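Local coordinates for MgGH51 (Meripilus giganteus, PDB 6ZPV), which probably hydrolyses terminal, non-reducing alpha-L-arabinofuranoside residues of arabinose-containing polysaccharides, as a GH51 alpha-L-arabinofuranosidase, at residues G447-G459 with L581-A593. Sequence-based numbering, arbitrary orientation. Where two conformers were deposited one is given.
Sequences GRLAFPTVQSATG and LTGPETASNTPEA. With NAG (2-acetamido-2-deoxy-beta-D-glucopyranose), chain C; NAG (2-acetamido-2-deoxy-beta-D-glucopyranose), chain B.
The carbonyl oxygen of Asn589 sits over one face of the Phe451 ring, with Phe451 CG 3.8 Å from Asn589 O, while Thr590 CG2 and Pro591 CD approach obliquely; Phe451 CZ comes within 3.6 Å of Pro591 CD. At the other end, the side chains of Gln455 and Glu585 lie side by side, pointing the same way, with amide and carboxylate planes 67° apart. Between them lies a capping box: Thr453 OG1 accepts from Ser456 N and Ser456 OG from Thr453 N, starting helix 454-469, which leads to strand 474-479, the last of the parallel eight-stranded sheet of the (beta/alpha)8 barrel. The segment 581-593, leaving strand 575-582 of the seven-stranded antiparallel sheet, brings a type I turn, Pro584 to Ala587, onto that helix start. Two of its carbonyls take first-turn amides: Gln455 N gives to Glu585 O at 2.8 Å, in the carbonyl plane, and Val454 N to Ala587 O at 3.0 Å, almost end-on to the oxygen. Val454 CG2, anti to the carbonyl carbon and beside the backbone N (chi1 -178°), lies 3.3 Å from Pro584 O, snug against the turn. The Gln455 chain is extended alongside Glu585 CG and reaches towards a bound sulfate, yet its amide makes no hydrogen bond with Glu585; cutting this residue back to an alanine would remove the chain beyond CB that flanks the carboxylate, which is then likely to be freer to swing. Ser588 has two conformers; in the one given, OG donates to Pro452 O at 2.7 Å, from above the carbonyl plane, a bond to be taken with some reserve. A water donates to that same oxygen and accepts from Asn589 N, bridging the segments. Past the phenylalanine, Pro591 CB packs on the glycan and NAG (chain C) N2 donates to Glu592 OE2, 2.9 Å and nearly straight at 172°.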
loop_
_atom_site.group_PDB
_atom_site.type_symbol
_atom_site.label_atom_id
_atom_site.label_comp_id
_atom_site.label_asym_id
_atom_site.label_seq_id
_atom_site.Cartn_x
_atom_site.Cartn_y
_atom_site.Cartn_z
ATOM N N GLY A 447 -19.810 -5.697 -15.576
ATOM C CA GLY A 447 -19.103 -4.479 -16.016
ATOM C C GLY A 447 -17.931 -4.061 -15.119
ATOM O O GLY A 447 -17.177 -3.151 -15.510
ATOM N N ARG A 448 -17.707 -4.740 -13.996
ATOM C CA ARG A 448 -16.557 -4.403 -13.136
ATOM C C ARG A 448 -15.254 -4.702 -13.845
ATOM O O ARG A 448 -15.092 -5.729 -14.538
ATOM C CB ARG A 448 -16.639 -5.223 -11.856
ATOM C CG ARG A 448 -15.651 -4.870 -10.777
ATOM C CD ARG A 448 -16.006 -3.573 -10.086
ATOM N NE ARG A 448 -15.211 -3.323 -8.883
ATOM C CZ ARG A 448 -15.554 -3.722 -7.660
ATOM N NH1 ARG A 448 -16.688 -4.370 -7.446
ATOM N NH2 ARG A 448 -14.774 -3.409 -6.623
ATOM N N LEU A 449 -14.272 -3.806 -13.671
ATOM C CA LEU A 449 -12.957 -4.023 -14.292
ATOM C C LEU A 449 -12.126 -4.938 -13.400
ATOM O O LEU A 449 -11.872 -4.605 -12.217
ATOM C CB LEU A 449 -12.274 -2.686 -14.490
ATOM C CG LEU A 449 -12.972 -1.713 -15.445
ATOM C CD1 LEU A 449 -12.204 -0.449 -15.627
ATOM C CD2 LEU A 449 -13.407 -2.335 -16.769
ATOM N N ALA A 450 -11.660 -6.067 -13.935
ATOM C CA ALA A 450 -10.741 -6.961 -13.226
ATOM C C ALA A 450 -9.358 -6.292 -13.033
ATOM O O ALA A 450 -8.711 -6.557 -12.039
ATOM C CB ALA A 450 -10.601 -8.246 -13.962
ATOM N N PHE A 451 -8.950 -5.497 -14.040
ATOM C CA PHE A 451 -7.703 -4.730 -14.041
ATOM C C PHE A 451 -8.018 -3.398 -14.705
ATOM O O PHE A 451 -8.936 -3.307 -15.520
ATOM C CB PHE A 451 -6.614 -5.469 -14.852
ATOM C CG PHE A 451 -6.164 -6.768 -14.248
ATOM C CD1 PHE A 451 -5.268 -6.770 -13.191
ATOM C CD2 PHE A 451 -6.648 -7.978 -14.714
ATOM C CE1 PHE A 451 -4.878 -7.942 -12.567
ATOM C CE2 PHE A 451 -6.271 -9.173 -14.117
ATOM C CZ PHE A 451 -5.338 -9.137 -13.068
ATOM N N PRO A 452 -7.239 -2.356 -14.409
ATOM C CA PRO A 452 -7.409 -1.103 -15.131
ATOM C C PRO A 452 -7.290 -1.364 -16.644
ATOM O O PRO A 452 -6.553 -2.262 -17.080
ATOM C CB PRO A 452 -6.262 -0.232 -14.615
ATOM C CG PRO A 452 -5.966 -0.792 -13.222
ATOM C CD PRO A 452 -6.154 -2.302 -13.415
ATOM N N THR A 453 -7.968 -0.557 -17.427
ATOM C CA THR A 453 -7.952 -0.629 -18.888
ATOM C C THR A 453 -7.409 0.689 -19.451
ATOM O O THR A 453 -7.184 1.683 -18.754
ATOM C CB THR A 453 -9.363 -0.923 -19.437
ATOM O OG1 THR A 453 -10.182 0.184 -19.035
ATOM C CG2 THR A 453 -9.924 -2.249 -18.933
ATOM N N VAL A 454 -7.198 0.702 -20.756
ATOM C CA VAL A 454 -6.830 1.976 -21.421
ATOM C C VAL A 454 -7.964 2.974 -21.195
ATOM O O VAL A 454 -7.740 4.156 -20.895
ATOM C CB VAL A 454 -6.459 1.786 -22.872
ATOM C CG1 VAL A 454 -6.045 3.103 -23.501
ATOM C CG2 VAL A 454 -5.327 0.779 -23.045
ATOM N N GLN A 455 -9.204 2.519 -21.365
ATOM C CA GLN A 455 -10.380 3.368 -21.143
ATOM C C GLN A 455 -10.352 3.979 -19.734
ATOM O O GLN A 455 -10.635 5.209 -19.543
ATOM C CB GLN A 455 -11.676 2.521 -21.333
ATOM C CG GLN A 455 -12.995 3.321 -21.348
ATOM C CD GLN A 455 -14.261 2.496 -21.385
ATOM O OE1 GLN A 455 -14.180 1.264 -21.518
ATOM N NE2 GLN A 455 -15.400 3.151 -21.304
ATOM N N SER A 456 -10.127 3.151 -18.718
ATOM C CA SER A 456 -10.231 3.673 -17.330
ATOM C C SER A 456 -9.079 4.617 -17.048
ATOM O O SER A 456 -9.286 5.690 -16.444
ATOM C CB SER A 456 -10.315 2.527 -16.328
ATOM O OG SER A 456 -9.074 1.818 -16.122
ATOM N N ALA A 457 -7.860 4.325 -17.475
ATOM C CA ALA A 457 -6.690 5.165 -17.247
ATOM C C ALA A 457 -6.852 6.510 -17.936
ATOM O O ALA A 457 -6.418 7.539 -17.406
ATOM C CB ALA A 457 -5.424 4.457 -17.701
ATOM N N THR A 458 -7.395 6.479 -19.178
ATOM C CA THR A 458 -7.532 7.754 -19.917
ATOM C C THR A 458 -8.619 8.634 -19.315
ATOM O O THR A 458 -8.479 9.864 -19.279
ATOM C CB THR A 458 -7.720 7.481 -21.408
ATOM O OG1 THR A 458 -8.901 6.744 -21.718
ATOM C CG2 THR A 458 -6.515 6.810 -21.988
ATOM N N GLY A 459 -9.732 8.059 -18.845
ATOM C CA GLY A 459 -10.758 8.838 -18.143
ATOM C C GLY A 459 -10.167 9.400 -16.873
ATOM O O GLY A 459 -10.385 10.600 -16.577
ATOM N N LEU A 581 0.895 6.769 -23.839
ATOM C CA LEU A 581 0.242 5.551 -23.368
ATOM C C LEU A 581 -1.081 5.392 -24.131
ATOM O O LEU A 581 -1.955 6.276 -23.992
ATOM C CB LEU A 581 -0.010 5.659 -21.874
ATOM C CG LEU A 581 -0.673 4.443 -21.221
ATOM C CD1 LEU A 581 0.337 3.315 -21.044
ATOM C CD2 LEU A 581 -1.245 4.868 -19.860
ATOM N N THR A 582 -1.221 4.352 -24.908
ATOM C CA THR A 582 -2.448 4.166 -25.704
ATOM C C THR A 582 -2.584 2.685 -26.064
ATOM O O THR A 582 -1.711 1.881 -25.716
ATOM C CB THR A 582 -2.467 5.064 -26.949
ATOM O OG1 THR A 582 -3.748 5.053 -27.571
ATOM C CG2 THR A 582 -1.455 4.687 -27.977
ATOM N N GLY A 583 -3.691 2.319 -26.622
ATOM C CA GLY A 583 -3.979 0.967 -27.065
ATOM C C GLY A 583 -5.482 0.812 -27.205
ATOM O O GLY A 583 -6.242 1.773 -27.064
ATOM N N PRO A 584 -5.939 -0.430 -27.440
ATOM C CA PRO A 584 -7.371 -0.675 -27.537
ATOM C C PRO A 584 -8.061 -0.239 -26.254
ATOM O O PRO A 584 -7.545 -0.454 -25.149
ATOM C CB PRO A 584 -7.443 -2.213 -27.756
ATOM C CG PRO A 584 -6.106 -2.575 -28.375
ATOM C CD PRO A 584 -5.116 -1.624 -27.700
ATOM N N GLU A 585 -9.311 0.216 -26.425
ATOM C CA GLU A 585 -10.138 0.750 -25.315
ATOM C C GLU A 585 -10.117 -0.180 -24.088
ATOM O O GLU A 585 -9.911 0.291 -22.974
ATOM C CB GLU A 585 -11.562 0.932 -25.833
ATOM C CG GLU A 585 -12.473 1.565 -24.801
ATOM C CD GLU A 585 -13.861 1.851 -25.267
ATOM O OE1 GLU A 585 -14.176 1.609 -26.474
ATOM O OE2 GLU A 585 -14.610 2.498 -24.477
ATOM N N THR A 586 -10.367 -1.472 -24.302
ATOM C CA THR A 586 -10.531 -2.395 -23.170
ATOM C C THR A 586 -9.241 -3.170 -22.871
ATOM O O THR A 586 -9.287 -4.073 -22.006
ATOM C CB THR A 586 -11.672 -3.370 -23.414
ATOM O OG1 THR A 586 -11.379 -4.228 -24.520
ATOM C CG2 THR A 586 -12.992 -2.672 -23.622
ATOM N N ALA A 587 -8.109 -2.819 -23.469
ATOM C CA ALA A 587 -6.872 -3.525 -23.183
ATOM C C ALA A 587 -6.410 -3.266 -21.747
ATOM O O ALA A 587 -6.535 -2.142 -21.240
ATOM C CB ALA A 587 -5.764 -3.151 -24.157
ATOM N N SER A 588 -5.788 -4.245 -21.165
ATOM C CA SER A 588 -5.269 -4.280 -19.782
ATOM C C SER A 588 -3.928 -5.010 -19.755
ATOM O O SER A 588 -3.670 -5.889 -20.593
ATOM C CB SER A 588 -6.194 -5.078 -18.820
ATOM O OG SER A 588 -7.407 -4.462 -18.455
ATOM N N ASN A 589 -3.120 -4.714 -18.752
ATOM C CA ASN A 589 -1.976 -5.560 -18.377
ATOM C C ASN A 589 -2.465 -6.606 -17.386
ATOM O O ASN A 589 -3.123 -6.308 -16.410
ATOM C CB ASN A 589 -0.841 -4.700 -17.819
ATOM C CG ASN A 589 -0.309 -3.799 -18.932
ATOM O OD1 ASN A 589 -0.227 -4.256 -20.086
ATOM N ND2 ASN A 589 0.059 -2.564 -18.575
ATOM N N THR A 590 -2.154 -7.871 -17.681
ATOM C CA THR A 590 -2.643 -9.009 -16.871
ATOM C C THR A 590 -1.505 -9.934 -16.569
ATOM O O THR A 590 -0.409 -9.815 -17.097
ATOM C CB THR A 590 -3.684 -9.805 -17.677
ATOM O OG1 THR A 590 -2.997 -10.407 -18.774
ATOM C CG2 THR A 590 -4.813 -8.952 -18.174
ATOM N N PRO A 591 -1.706 -10.924 -15.661
ATOM C CA PRO A 591 -0.607 -11.843 -15.367
ATOM C C PRO A 591 -0.130 -12.590 -16.627
ATOM O O PRO A 591 1.093 -12.788 -16.758
ATOM C CB PRO A 591 -1.254 -12.823 -14.352
ATOM C CG PRO A 591 -2.214 -11.925 -13.625
ATOM C CD PRO A 591 -2.821 -11.056 -14.692
ATOM N N GLU A 592 -1.058 -12.853 -17.561
ATOM C CA GLU A 592 -0.728 -13.546 -18.815
ATOM C C GLU A 592 -0.002 -12.637 -19.832
ATOM O O GLU A 592 0.763 -13.141 -20.651
ATOM C CB GLU A 592 -1.977 -14.204 -19.401
ATOM C CG GLU A 592 -2.552 -15.223 -18.457
ATOM C CD GLU A 592 -3.138 -14.761 -17.135
ATOM O OE1 GLU A 592 -3.761 -13.631 -17.107
ATOM O OE2 GLU A 592 -2.990 -15.581 -16.109
ATOM N N ALA A 593 -0.283 -11.354 -19.767
ATOM C CA ALA A 593 0.240 -10.362 -20.735
ATOM C C ALA A 593 0.593 -9.111 -19.935
ATOM O O ALA A 593 -0.135 -8.113 -19.994
ATOM C CB ALA A 593 -0.705 -10.092 -21.882
HETATM C C1 NAG C . -2.499 -18.855 -13.866
HETATM C C2 NAG C . -1.661 -18.866 -15.143
HETATM C C3 NAG C . -2.471 -19.273 -16.415
HETATM C C4 NAG C . -3.185 -20.600 -16.175
HETATM C C5 NAG C . -3.944 -20.471 -14.825
HETATM C C6 NAG C . -4.732 -21.689 -14.411
HETATM C C7 NAG C . 0.170 -17.295 -15.184
HETATM C C8 NAG C . 0.569 -15.876 -15.588
HETATM N N2 NAG C . -1.097 -17.627 -15.369
HETATM O O3 NAG C . -1.674 -19.342 -17.609
HETATM O O4 NAG C . -4.035 -20.930 -17.335
HETATM O O5 NAG C . -3.079 -20.085 -13.675
HETATM O O6 NAG C . -3.789 -22.670 -13.925
HETATM O O7 NAG C . 0.986 -18.133 -14.778
HETATM C C1 NAG B . -2.110 -17.283 -8.807
HETATM C C2 NAG B . -2.285 -18.798 -9.083
HETATM C C3 NAG B . -1.761 -19.195 -10.458
HETATM C C4 NAG B . -2.301 -18.245 -11.546
HETATM C C5 NAG B . -1.992 -16.858 -11.142
HETATM C C6 NAG B . -2.385 -15.757 -12.177
HETATM C C7 NAG B . -2.387 -20.291 -7.149
HETATM C C8 NAG B . -1.517 -21.005 -6.168
HETATM N N2 NAG B . -1.659 -19.568 -7.993
HETATM O O3 NAG B . -2.151 -20.546 -10.728
HETATM O O4 NAG B . -1.616 -18.631 -12.768
HETATM O O5 NAG B . -2.648 -16.575 -9.902
HETATM O O6 NAG B . -3.771 -15.897 -12.378
HETATM O O7 NAG B . -3.599 -20.450 -7.173
HETATM O O HOH W 1 -3.857 -2.562 -16.814
#